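Local structure of acetyltransferase-like, GNAT family (Bacteroides thetaiotaomicron, 3EY5) at residues T66-D71 with H173-G178; F124-G129 with Y152-G157. The protein probably acts as an N-acetyltransferase of the GNAT family, carrying an acetyl group from acetyl-CoA to an amine acceptor. All blocks are in the same frame, centred on the assembly; numbering follows the deposited sequence. Where two conformers were deposited one is given.

Interaction 1 (T66-D71 with H173-G178); sequences TYWDFD and HTIVYG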
loop_
_atom_site.group_PDB
_atom_site.type_symbol
_atom_site.label_atom_id
_atom_site.label_comp_id
_atom_site.label_asym_id
_atom_site.label_seq_id
_atom_site.Cartn_x
_atom_site.Cartn_y
_atom_site.Cartn_z
ATOM N N THR A 66 2.394 -4.631 -0.544
ATOM C CA THR A 66 2.222 -4.844 -1.964
ATOM C C THR A 66 2.381 -3.473 -2.583
ATOM O O THR A 66 1.970 -2.459 -1.988
ATOM C CB THR A 66 0.775 -5.392 -2.285
ATOM O OG1 THR A 66 -0.216 -4.452 -1.843
ATOM C CG2 THR A 66 0.543 -6.628 -1.560
ATOM N N TYR A 67 3.027 -3.429 -3.735
ATOM C CA TYR A 67 3.208 -2.185 -4.416
ATOM C C TYR A 67 3.303 -2.390 -5.920
ATOM O O TYR A 67 3.604 -3.485 -6.430
ATOM C CB TYR A 67 4.435 -1.427 -3.854
ATOM C CG TYR A 67 5.751 -2.058 -4.212
ATOM C CD1 TYR A 67 6.336 -1.817 -5.446
ATOM C CD2 TYR A 67 6.406 -2.927 -3.322
ATOM C CE1 TYR A 67 7.530 -2.401 -5.801
ATOM C CE2 TYR A 67 7.638 -3.532 -3.673
ATOM C CZ TYR A 67 8.170 -3.266 -4.920
ATOM O OH TYR A 67 9.354 -3.820 -5.300
ATOM N N TRP A 68 3.044 -1.304 -6.629
ATOM C CA TRP A 68 3.200 -1.263 -8.057
ATOM C C TRP A 68 4.388 -0.384 -8.419
ATOM O O TRP A 68 4.627 0.684 -7.830
ATOM C CB TRP A 68 1.969 -0.674 -8.707
ATOM C CG TRP A 68 0.741 -1.449 -8.473
ATOM C CD1 TRP A 68 0.033 -1.523 -7.295
ATOM C CD2 TRP A 68 0.043 -2.262 -9.422
ATOM N NE1 TRP A 68 -1.044 -2.331 -7.448
ATOM C CE2 TRP A 68 -1.074 -2.804 -8.747
ATOM C CE3 TRP A 68 0.267 -2.608 -10.776
ATOM C CZ2 TRP A 68 -1.998 -3.641 -9.378
ATOM C CZ3 TRP A 68 -0.650 -3.461 -11.413
ATOM C CH2 TRP A 68 -1.767 -3.965 -10.714
ATOM N N ASP A 69 5.077 -0.843 -9.452
ATOM C CA ASP A 69 6.196 -0.163 -10.061
ATOM C C ASP A 69 5.665 0.589 -11.303
ATOM O O ASP A 69 5.189 -0.041 -12.241
ATOM C CB ASP A 69 7.210 -1.248 -10.418
ATOM C CG ASP A 69 8.350 -0.752 -11.312
ATOM O OD1 ASP A 69 8.630 0.487 -11.371
ATOM O OD2 ASP A 69 8.989 -1.633 -11.959
ATOM N N PHE A 70 5.731 1.924 -11.293
ATOM C CA PHE A 70 5.295 2.772 -12.421
ATOM C C PHE A 70 6.428 3.619 -13.010
ATOM O O PHE A 70 6.201 4.741 -13.477
ATOM C CB PHE A 70 4.160 3.730 -12.020
ATOM C CG PHE A 70 2.845 3.061 -11.756
ATOM C CD1 PHE A 70 2.358 2.950 -10.463
ATOM C CD2 PHE A 70 2.076 2.551 -12.799
ATOM C CE1 PHE A 70 1.123 2.346 -10.216
ATOM C CE2 PHE A 70 0.851 1.932 -12.550
ATOM C CZ PHE A 70 0.384 1.831 -11.248
ATOM N N ASP A 71 7.650 3.086 -12.991
ATOM C CA ASP A 71 8.826 3.690 -13.662
ATOM C C ASP A 71 9.223 5.038 -13.077
ATOM O O ASP A 71 10.366 5.224 -12.715
ATOM C CB ASP A 71 8.662 3.805 -15.189
ATOM C CG ASP A 71 7.948 2.614 -15.797
ATOM O OD1 ASP A 71 8.516 1.495 -15.768
ATOM O OD2 ASP A 71 6.816 2.814 -16.306
ATOM N N HIS A 173 -5.988 5.009 -11.265
ATOM C CA HIS A 173 -7.348 4.608 -11.597
ATOM C C HIS A 173 -7.397 3.566 -12.713
ATOM O O HIS A 173 -8.203 2.649 -12.690
ATOM C CB HIS A 173 -8.164 5.824 -11.985
ATOM C CG HIS A 173 -8.562 6.651 -10.812
ATOM N ND1 HIS A 173 -9.636 7.510 -10.836
ATOM C CD2 HIS A 173 -8.053 6.713 -9.554
ATOM C CE1 HIS A 173 -9.762 8.093 -9.653
ATOM N NE2 HIS A 173 -8.817 7.621 -8.853
ATOM N N THR A 174 -6.535 3.707 -13.692
ATOM C CA THR A 174 -6.664 2.825 -14.838
ATOM C C THR A 174 -5.949 1.505 -14.570
ATOM O O THR A 174 -6.543 0.444 -14.787
ATOM C CB THR A 174 -6.199 3.489 -16.124
ATOM O OG1 THR A 174 -4.910 4.056 -15.911
ATOM C CG2 THR A 174 -7.131 4.635 -16.506
ATOM N N ILE A 175 -4.724 1.565 -14.040
ATOM C CA ILE A 175 -3.887 0.372 -13.889
ATOM C C ILE A 175 -4.168 -0.425 -12.637
ATOM O O ILE A 175 -4.203 -1.655 -12.674
ATOM C CB ILE A 175 -2.397 0.708 -13.957
ATOM C CG1 ILE A 175 -2.108 1.325 -15.329
ATOM C CG2 ILE A 175 -1.560 -0.591 -13.790
ATOM C CD1 ILE A 175 -1.140 2.462 -15.319
ATOM N N VAL A 176 -4.371 0.258 -11.519
ATOM C CA VAL A 176 -4.556 -0.488 -10.293
ATOM C C VAL A 176 -6.024 -0.892 -10.099
ATOM O O VAL A 176 -6.337 -1.997 -9.647
ATOM C CB VAL A 176 -3.982 0.284 -9.092
ATOM C CG1 VAL A 176 -4.368 -0.386 -7.792
ATOM C CG2 VAL A 176 -2.452 0.384 -9.236
ATOM N N TYR A 177 -6.907 0.025 -10.440
ATOM C CA TYR A 177 -8.325 -0.104 -10.114
ATOM C C TYR A 177 -9.190 -0.485 -11.306
ATOM O O TYR A 177 -10.374 -0.801 -11.130
ATOM C CB TYR A 177 -8.814 1.158 -9.394
ATOM C CG TYR A 177 -8.089 1.298 -8.068
ATOM C CD1 TYR A 177 -7.045 2.183 -7.924
ATOM C CD2 TYR A 177 -8.447 0.525 -6.968
ATOM C CE1 TYR A 177 -6.368 2.319 -6.724
ATOM C CE2 TYR A 177 -7.760 0.619 -5.763
ATOM C CZ TYR A 177 -6.714 1.530 -5.655
ATOM O OH TYR A 177 -6.007 1.678 -4.473
ATOM N N GLY A 178 -8.578 -0.512 -12.493
ATOM C CA GLY A 178 -9.237 -0.975 -13.712
ATOM C C GLY A 178 -10.400 -0.115 -14.155
ATOM O O GLY A 178 -11.333 -0.613 -14.794
#

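Interaction 2 (F124-G129 with Y152-G157); sequences FYQRHG and YLMVHG. With SO4 (sulfate ion), chain B.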
loop_
_atom_site.group_PDB
_atom_site.type_symbol
_atom_site.label_atom_id
_atom_site.label_comp_id
_atom_site.label_asym_id
_atom_site.label_seq_id
_atom_site.Cartn_x
_atom_site.Cartn_y
_atom_site.Cartn_z
ATOM N N PHE A 124 1.388 10.167 11.609
ATOM C CA PHE A 124 2.388 9.124 11.562
ATOM C C PHE A 124 3.173 9.193 10.218
ATOM O O PHE A 124 4.397 9.260 10.205
ATOM C CB PHE A 124 1.763 7.762 11.782
ATOM C CG PHE A 124 2.668 6.639 11.471
ATOM C CD1 PHE A 124 3.578 6.199 12.405
ATOM C CD2 PHE A 124 2.625 6.025 10.232
ATOM C CE1 PHE A 124 4.434 5.137 12.108
ATOM C CE2 PHE A 124 3.484 4.959 9.923
ATOM C CZ PHE A 124 4.390 4.522 10.854
ATOM N N TYR A 125 2.471 9.237 9.092
ATOM C CA TYR A 125 3.193 9.259 7.827
ATOM C C TYR A 125 4.008 10.543 7.619
ATOM O O TYR A 125 5.115 10.487 7.042
ATOM C CB TYR A 125 2.259 9.004 6.661
ATOM C CG TYR A 125 1.826 7.551 6.543
ATOM C CD1 TYR A 125 2.745 6.571 6.199
ATOM C CD2 TYR A 125 0.504 7.166 6.760
ATOM C CE1 TYR A 125 2.387 5.263 6.081
ATOM C CE2 TYR A 125 0.109 5.816 6.621
ATOM C CZ TYR A 125 1.066 4.883 6.285
ATOM O OH TYR A 125 0.740 3.552 6.148
ATOM N N GLN A 126 3.476 11.672 8.098
ATOM C CA GLN A 126 4.138 12.948 7.974
ATOM C C GLN A 126 5.404 12.995 8.835
ATOM O O GLN A 126 6.430 13.536 8.404
ATOM C CB GLN A 126 3.204 14.098 8.389
ATOM C CG GLN A 126 2.165 14.499 7.343
ATOM C CD GLN A 126 1.351 15.663 7.836
ATOM O OE1 GLN A 126 1.278 15.895 9.035
ATOM N NE2 GLN A 126 0.795 16.438 6.924
ATOM N N ARG A 127 5.314 12.465 10.056
ATOM C CA ARG A 127 6.495 12.278 10.874
ATOM C C ARG A 127 7.558 11.484 10.165
ATOM O O ARG A 127 8.746 11.688 10.421
ATOM C CB ARG A 127 6.163 11.573 12.180
ATOM C CG ARG A 127 5.593 12.526 13.201
ATOM C CD ARG A 127 5.622 11.945 14.595
ATOM N NE ARG A 127 5.048 10.598 14.737
ATOM C CZ ARG A 127 3.738 10.310 14.824
ATOM N NH1 ARG A 127 2.817 11.249 14.748
ATOM N NH2 ARG A 127 3.342 9.053 15.000
ATOM N N HIS A 128 7.163 10.576 9.280
ATOM C CA HIS A 128 8.168 9.761 8.643
ATOM C C HIS A 128 8.403 10.140 7.202
ATOM O O HIS A 128 8.778 9.291 6.384
ATOM C CB HIS A 128 7.901 8.267 8.853
ATOM C CG HIS A 128 7.925 7.866 10.296
ATOM N ND1 HIS A 128 6.779 7.745 11.057
ATOM C CD2 HIS A 128 8.959 7.623 11.134
ATOM C CE1 HIS A 128 7.103 7.417 12.290
ATOM N NE2 HIS A 128 8.420 7.337 12.366
ATOM N N GLY A 129 8.204 11.426 6.902
ATOM C CA GLY A 129 8.668 12.012 5.657
ATOM C C GLY A 129 7.784 11.933 4.433
ATOM O O GLY A 129 8.263 12.182 3.326
ATOM N N TYR A 152 -6.878 10.709 0.564
ATOM C CA TYR A 152 -5.843 11.657 0.155
ATOM C C TYR A 152 -4.677 10.814 -0.255
ATOM O O TYR A 152 -4.465 9.712 0.268
ATOM C CB TYR A 152 -5.413 12.571 1.312
ATOM C CG TYR A 152 -6.368 13.705 1.600
ATOM C CD1 TYR A 152 -7.123 14.302 0.554
ATOM C CD2 TYR A 152 -6.493 14.225 2.890
ATOM C CE1 TYR A 152 -7.996 15.371 0.813
ATOM C CE2 TYR A 152 -7.350 15.287 3.158
ATOM C CZ TYR A 152 -8.097 15.846 2.128
ATOM O OH TYR A 152 -8.956 16.880 2.403
ATOM N N LEU A 153 -3.879 11.351 -1.149
ATOM C CA LEU A 153 -2.595 10.711 -1.463
ATOM C C LEU A 153 -1.535 11.335 -0.569
ATOM O O LEU A 153 -1.637 12.496 -0.170
ATOM C CB LEU A 153 -2.203 10.917 -2.917
ATOM C CG LEU A 153 -3.106 10.369 -4.021
ATOM C CD1 LEU A 153 -2.470 10.828 -5.366
ATOM C CD2 LEU A 153 -3.229 8.807 -3.939
HETATM N N MSE A 154 -0.517 10.551 -0.276
HETATM C CA MSE A 154 0.603 11.029 0.510
HETATM C C MSE A 154 1.824 10.537 -0.201
HETATM O O MSE A 154 1.846 9.396 -0.667
HETATM C CB MSE A 154 0.533 10.471 1.921
HETATM C CG MSE A 154 -0.576 11.088 2.732
HETATM SE SE MSE A 154 -0.243 10.799 4.579
HETATM C CE MSE A 154 1.214 12.096 4.737
ATOM N N VAL A 155 2.816 11.424 -0.312
ATOM C CA VAL A 155 3.961 11.165 -1.171
ATOM C C VAL A 155 5.291 11.323 -0.446
ATOM O O VAL A 155 5.498 12.265 0.315
ATOM C CB VAL A 155 3.898 12.068 -2.446
ATOM C CG1 VAL A 155 5.006 11.707 -3.432
ATOM C CG2 VAL A 155 2.545 11.878 -3.105
ATOM N N HIS A 156 6.204 10.399 -0.679
ATOM C CA HIS A 156 7.546 10.562 -0.142
ATOM C C HIS A 156 8.434 10.682 -1.365
ATOM O O HIS A 156 8.378 9.821 -2.246
ATOM C CB HIS A 156 7.946 9.352 0.722
ATOM C CG HIS A 156 9.372 9.384 1.174
ATOM N ND1 HIS A 156 9.772 10.029 2.323
ATOM C CD2 HIS A 156 10.494 8.854 0.629
ATOM C CE1 HIS A 156 11.080 9.892 2.475
ATOM N NE2 HIS A 156 11.542 9.184 1.457
ATOM N N GLY A 157 9.207 11.764 -1.453
ATOM C CA GLY A 157 10.091 11.982 -2.599
ATOM C C GLY A 157 9.725 13.213 -3.428
ATOM O O GLY A 157 8.803 13.944 -3.088
HETATM S S SO4 B . 6.607 7.256 15.713
HETATM O O1 SO4 B . 5.282 6.653 15.505
HETATM O O2 SO4 B . 6.751 8.562 15.069
HETATM O O3 SO4 B . 7.581 6.354 15.068
HETATM O O4 SO4 B . 6.894 7.391 17.140
#

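Interaction 1 (T66-D71 with H173-G178)
V176 sets one methyl, CG2, almost directly over the five-membered ring of W68. The carbon lies 3.4 Å from the ring centroid and 7° off its normal, a CH-pi contact in which a compact branched residue meets a broad electron-rich face. CG1 of V176 is anti to the backbone N (chi1 171°), and this leaves CG2 beside that N, on the side where the indole lies. The same CG2 also meets F70 at the ring edge, 3.8 Å from F70 CZ, so a single methyl touches two aromatic groups in different ways. I175, one residue earlier, engages both rings as well. It faces F70 tip to tip, with I175 CD1 3.5 Å from F70 CE2, while its other branch reaches the six-membered part of the indole, I175 CG2 standing 3.8 Å from W68 CZ3. Valine and isoleucine suit this helix end because each puts a branch methyl against both rings, and the broad rings suit the strand because each can meet two aliphatic neighbours at once. W68 NE1 is bonded to E77 OE1, and F50 meets the indole too. The V176 carbonyl is held by R35 NH2, and V176 CG1 lies over a face of Y177. At the end of the strand, D69 OD1 accepts from D71 N at 3.2 Å in an Asx turn, the chain turning through F70. The arrangement is apolar helix-on-sheet packing: the last turn of helix 161-176 closes on the end of strand 60-69 in the mixed sheet of the GNAT fold.

Interaction 2 (F124-G129 with Y152-G157)
M154, deposited as selenomethionine, G129 and H156 carry this contact, where helix 116-127 of the GNAT fold ends in a Schellman motif beside strand 149-156. The pliable M154 side chain meets the helix with its tip: SE lies 3.7 Å from Y125 CB, and a bend at chi3 (73°) puts CE 3.7 Å from Q126 CG. SE is also in Met-aromatic contact with the Y125 ring, obliquely, 5.2 Å from its centroid. L108, V110 and L132 also touch the M154 side chain. G129 is the C-prime residue of the motif, with G129 N bonded to Q126 O and F130 N to Y125 O. Its positive phi suits glycine, and a CB there would sit tightly against H156 ND1. Before it, H128 ND1 gives a 2.9 Å bond to F124 O, while R127 NE and NH2 grip a sulfate, probably from the crystallisation liquor. An alanine in place of H128 would probably cost F124 O its bond from the imidazole and take away the ring whose edge lies at the sulfate. H156 has CG anti to its backbone N (chi1 173°), and its ND1 donates to G129 O at 2.8 Å from above the carbonyl plane.

Both contacts dock a helix end on the same mixed sheet, with centres about 19 Å apart and no atoms in touch. Interaction 1 is buried and wholly apolar across its segments, aromatic rings on the strand meeting aliphatic branches on the helix; I175 is the exposed member. Interaction 2 is partly buried: the selenomethionine side chain of M154 fills its inner part, and a single hydrogen bond to a backbone carbonyl joins the exposed glycine to a partly exposed histidine. Strand 149-156 leads on to helix 161-176, so the strand of 124-129/152-157 is followed by the helix of 66-71/173-178, and interaction 2 is nested within the loop that interaction 1 closes.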